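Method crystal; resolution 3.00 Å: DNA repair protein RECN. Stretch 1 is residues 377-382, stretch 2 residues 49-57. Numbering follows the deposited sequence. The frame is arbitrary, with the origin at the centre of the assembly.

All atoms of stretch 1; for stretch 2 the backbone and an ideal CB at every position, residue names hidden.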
# COMPACT_ATOMS: atom_id res chain seq x y z
N THR A 377 27.09 4.40 -16.60
CA THR A 377 26.73 3.23 -15.80
C THR A 377 25.23 3.19 -15.56
O THR A 377 24.68 4.01 -14.81
CB THR A 377 27.48 3.20 -14.47
OG1 THR A 377 27.09 4.32 -13.68
CG2 THR A 377 28.99 3.26 -14.70
N VAL A 378 24.56 2.23 -16.20
CA VAL A 378 23.11 2.11 -16.11
C VAL A 378 22.69 0.91 -15.28
O VAL A 378 23.53 0.11 -14.87
CB VAL A 378 22.49 2.02 -17.51
CG1 VAL A 378 22.80 3.27 -18.31
CG2 VAL A 378 23.00 0.79 -18.24
N SER A 379 21.39 0.79 -15.03
CA SER A 379 20.86 -0.28 -14.18
C SER A 379 20.37 -1.47 -14.97
O SER A 379 19.83 -1.33 -16.07
CB SER A 379 19.75 0.25 -13.27
OG SER A 379 20.28 0.99 -12.18
N HIS A 380 20.55 -2.65 -14.39
CA HIS A 380 20.24 -3.90 -15.05
C HIS A 380 19.71 -4.86 -13.99
O HIS A 380 20.22 -4.89 -12.88
CB HIS A 380 21.52 -4.42 -15.75
CG HIS A 380 21.60 -5.91 -15.87
ND1 HIS A 380 20.82 -6.63 -16.74
CD2 HIS A 380 22.41 -6.80 -15.26
CE1 HIS A 380 21.12 -7.91 -16.65
NE2 HIS A 380 22.09 -8.05 -15.76
N VAL A 381 18.66 -5.60 -14.31
CA VAL A 381 18.02 -6.49 -13.35
C VAL A 381 18.04 -7.91 -13.86
O VAL A 381 18.00 -8.14 -15.07
CB VAL A 381 16.56 -6.09 -13.10
CG1 VAL A 381 15.89 -7.08 -12.18
CG2 VAL A 381 16.47 -4.68 -12.54
N ARG A 382 18.09 -8.88 -12.95
CA ARG A 382 18.05 -10.29 -13.34
C ARG A 382 17.70 -11.21 -12.18
O ARG A 382 18.15 -10.99 -11.05
CB ARG A 382 19.39 -10.70 -13.95
CG ARG A 382 20.54 -10.63 -12.96
CD ARG A 382 21.88 -10.84 -13.62
NE ARG A 382 22.91 -10.99 -12.60
CZ ARG A 382 23.26 -12.16 -12.07
NH1 ARG A 382 22.66 -13.27 -12.49
NH2 ARG A 382 24.19 -12.22 -11.14
N UNK A 49 15.60 7.70 -14.86
CA UNK A 49 16.74 7.79 -13.95
C UNK A 49 18.00 7.12 -14.49
O UNK A 49 18.62 7.63 -15.43
CB UNK A 49 16.37 7.16 -12.60
N UNK A 50 18.37 6.00 -13.90
CA UNK A 50 19.58 5.28 -14.30
C UNK A 50 19.25 4.14 -15.26
O UNK A 50 20.06 3.23 -15.46
CB UNK A 50 20.31 4.73 -13.07
N UNK A 51 18.06 4.19 -15.84
CA UNK A 51 17.57 3.11 -16.67
C UNK A 51 17.33 3.58 -18.10
O UNK A 51 16.42 4.37 -18.35
CB UNK A 51 16.28 2.53 -16.08
N UNK A 52 18.15 3.09 -19.02
CA UNK A 52 17.96 3.39 -20.43
C UNK A 52 16.78 2.58 -20.95
O UNK A 52 15.78 3.14 -21.39
CB UNK A 52 19.23 3.09 -21.23
N UNK A 53 16.91 1.26 -20.87
CA UNK A 53 15.88 0.34 -21.33
C UNK A 53 15.83 -0.85 -20.38
O UNK A 53 16.84 -1.51 -20.16
CB UNK A 53 16.15 -0.11 -22.77
N UNK A 54 14.66 -1.11 -19.82
CA UNK A 54 14.50 -2.18 -18.85
C UNK A 54 13.22 -2.93 -19.13
O UNK A 54 12.13 -2.36 -19.09
CB UNK A 54 14.50 -1.63 -17.42
N UNK A 55 13.36 -4.22 -19.43
CA UNK A 55 12.20 -5.07 -19.62
C UNK A 55 12.24 -6.18 -18.58
O UNK A 55 13.11 -7.04 -18.62
CB UNK A 55 12.16 -5.64 -21.04
N UNK A 56 11.31 -6.13 -17.64
CA UNK A 56 11.36 -7.04 -16.51
C UNK A 56 10.16 -7.96 -16.45
O UNK A 56 9.03 -7.52 -16.23
CB UNK A 56 11.47 -6.25 -15.21
N UNK A 57 10.41 -9.24 -16.66
CA UNK A 57 9.40 -10.25 -16.44
C UNK A 57 9.43 -10.60 -14.97
O UNK A 57 10.23 -11.43 -14.53
CB UNK A 57 9.63 -11.48 -17.32

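Stretch 1 is an extended strand whose CA-to-CB bonds at Ser379 and Val381 point toward stretch 2, while those of Thr377, His380 and Arg382 point away. It offers the amide and hydroxyl of Ser379, the apolar side chain of Val378, whose CA-to-CB bond points sideways, and, further along, that of Val381.

Position 49 has no atom of stretch 1 within 5.5 Å of its ideal CB, so the contact sets no demand there. Its positive phi of 57° with psi of -110° is a conformation most comfortable for glycine, although other residues can adopt it. The deposited residue is Ala49, whose methyl group stays clear of the strand.

At position 50 the backbone already makes a bond: the carbonyl oxygen accepts from the amide of stretch 1, with Ser379 N to O of residue 50 at 2.8 Å and an N-H...O angle of 148°. The CA-to-CB bond points sideways, with the ideal CB 3.8 Å from Ser379 OG, so a short polar side chain such as serine, threonine, asparagine or aspartate could reach the hydroxyl, and alanine would leave it without this partner. The residue is Thr50. With chi1 in the p rotamer, Thr50 OG1 lies 2.8 Å from Ser379 OG in a hydrogen bond that either hydroxyl could donate. Main chain and side chain of the same two residues are thus joined together.

The CA-to-CB bond of position 51 also points sideways, with the ideal CB 5.0 Å from Ser379 CB. A medium or large aliphatic residue could close this gap, and the extended backbone angles, -118/112, suit a beta-branched one. Ile51 fills the position, and its CG1 packs 4.0 Å from Ser379 CB.

At position 52 the chain turns a corner. The CA-to-CB bond points sideways, and the ideal CB is 4.6 Å from Val378 CG1, a methyl group that a side chain with a methyl of its own, such as threonine, valine or isoleucine, could pack against. Thr52 places its CG2 3.5 Å from Val378 CG1, while its hydroxyl is hydrogen-bonded elsewhere in the structure.

Position 53 points away from stretch 1, and the contact would tolerate almost any side chain; Gln53 occupies it without touching the strand.

Position 54 points toward stretch 1, yet nothing lies within 5.5 Å of its ideal CB. Only a side chain of some length can bridge the space, and the nearby methyls of Val381 favour an apolar one such as leucine, methionine or phenylalanine. Leu54 extends with chi1 t, bringing CD2 to 4.2 Å from Val381 CG2, a rather loose apolar contact.

Position 55 is out of reach and leaves the choice free. Glu55 has its carboxylate far from stretch 1.

The CA-to-CB bond of position 56 runs sideways, with the ideal CB 5.4 Å from Val381 CG1. An apolar residue long enough to reach back, such as leucine, isoleucine or methionine, would suit. In Leu56 (chi1 t, chi2 p) the tip does approach: CD1 sits 3.6 Å from Val381 CG1, so Val381 meets both leucines through different methyls.

Position 57 is again out of reach, so the contact leaves the choice open; the residue is Glu57, which does not touch stretch 1.

Stretch 2 (49-57) ATITQLELE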
# COMPACT_ATOMS: atom_id res chain seq x y z
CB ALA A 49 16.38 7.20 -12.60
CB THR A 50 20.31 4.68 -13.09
OG1 THR A 50 19.47 3.69 -12.47
CG2 THR A 50 20.63 5.76 -12.08
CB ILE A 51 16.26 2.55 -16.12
CG1 ILE A 51 16.47 2.01 -14.71
CG2 ILE A 51 15.71 1.47 -17.03
CD1 ILE A 51 15.19 1.64 -14.01
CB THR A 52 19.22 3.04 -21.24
OG1 THR A 52 19.56 1.66 -21.02
CG2 THR A 52 20.39 3.91 -20.80
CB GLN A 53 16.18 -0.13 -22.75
CG GLN A 53 15.06 -0.93 -23.41
CD GLN A 53 14.06 -0.05 -24.13
OE1 GLN A 53 14.44 0.93 -24.79
NE2 GLN A 53 12.78 -0.38 -24.02
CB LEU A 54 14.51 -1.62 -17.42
CG LEU A 54 14.30 -2.49 -16.17
CD1 LEU A 54 12.84 -2.50 -15.73
CD2 LEU A 54 14.82 -3.90 -16.35
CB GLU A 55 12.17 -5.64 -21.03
CG GLU A 55 11.87 -4.58 -22.08
CD GLU A 55 12.13 -5.05 -23.49
OE1 GLU A 55 12.99 -5.94 -23.67
OE2 GLU A 55 11.47 -4.51 -24.41
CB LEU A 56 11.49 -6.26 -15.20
CG LEU A 56 11.50 -7.11 -13.93
CD1 LEU A 56 12.78 -7.93 -13.84
CD2 LEU A 56 11.34 -6.24 -12.69
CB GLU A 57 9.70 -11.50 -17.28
CG GLU A 57 8.48 -12.32 -17.63
CD GLU A 57 8.00 -12.05 -19.04
OE1 GLU A 57 8.79 -12.26 -19.98
OE2 GLU A 57 6.83 -11.63 -19.20
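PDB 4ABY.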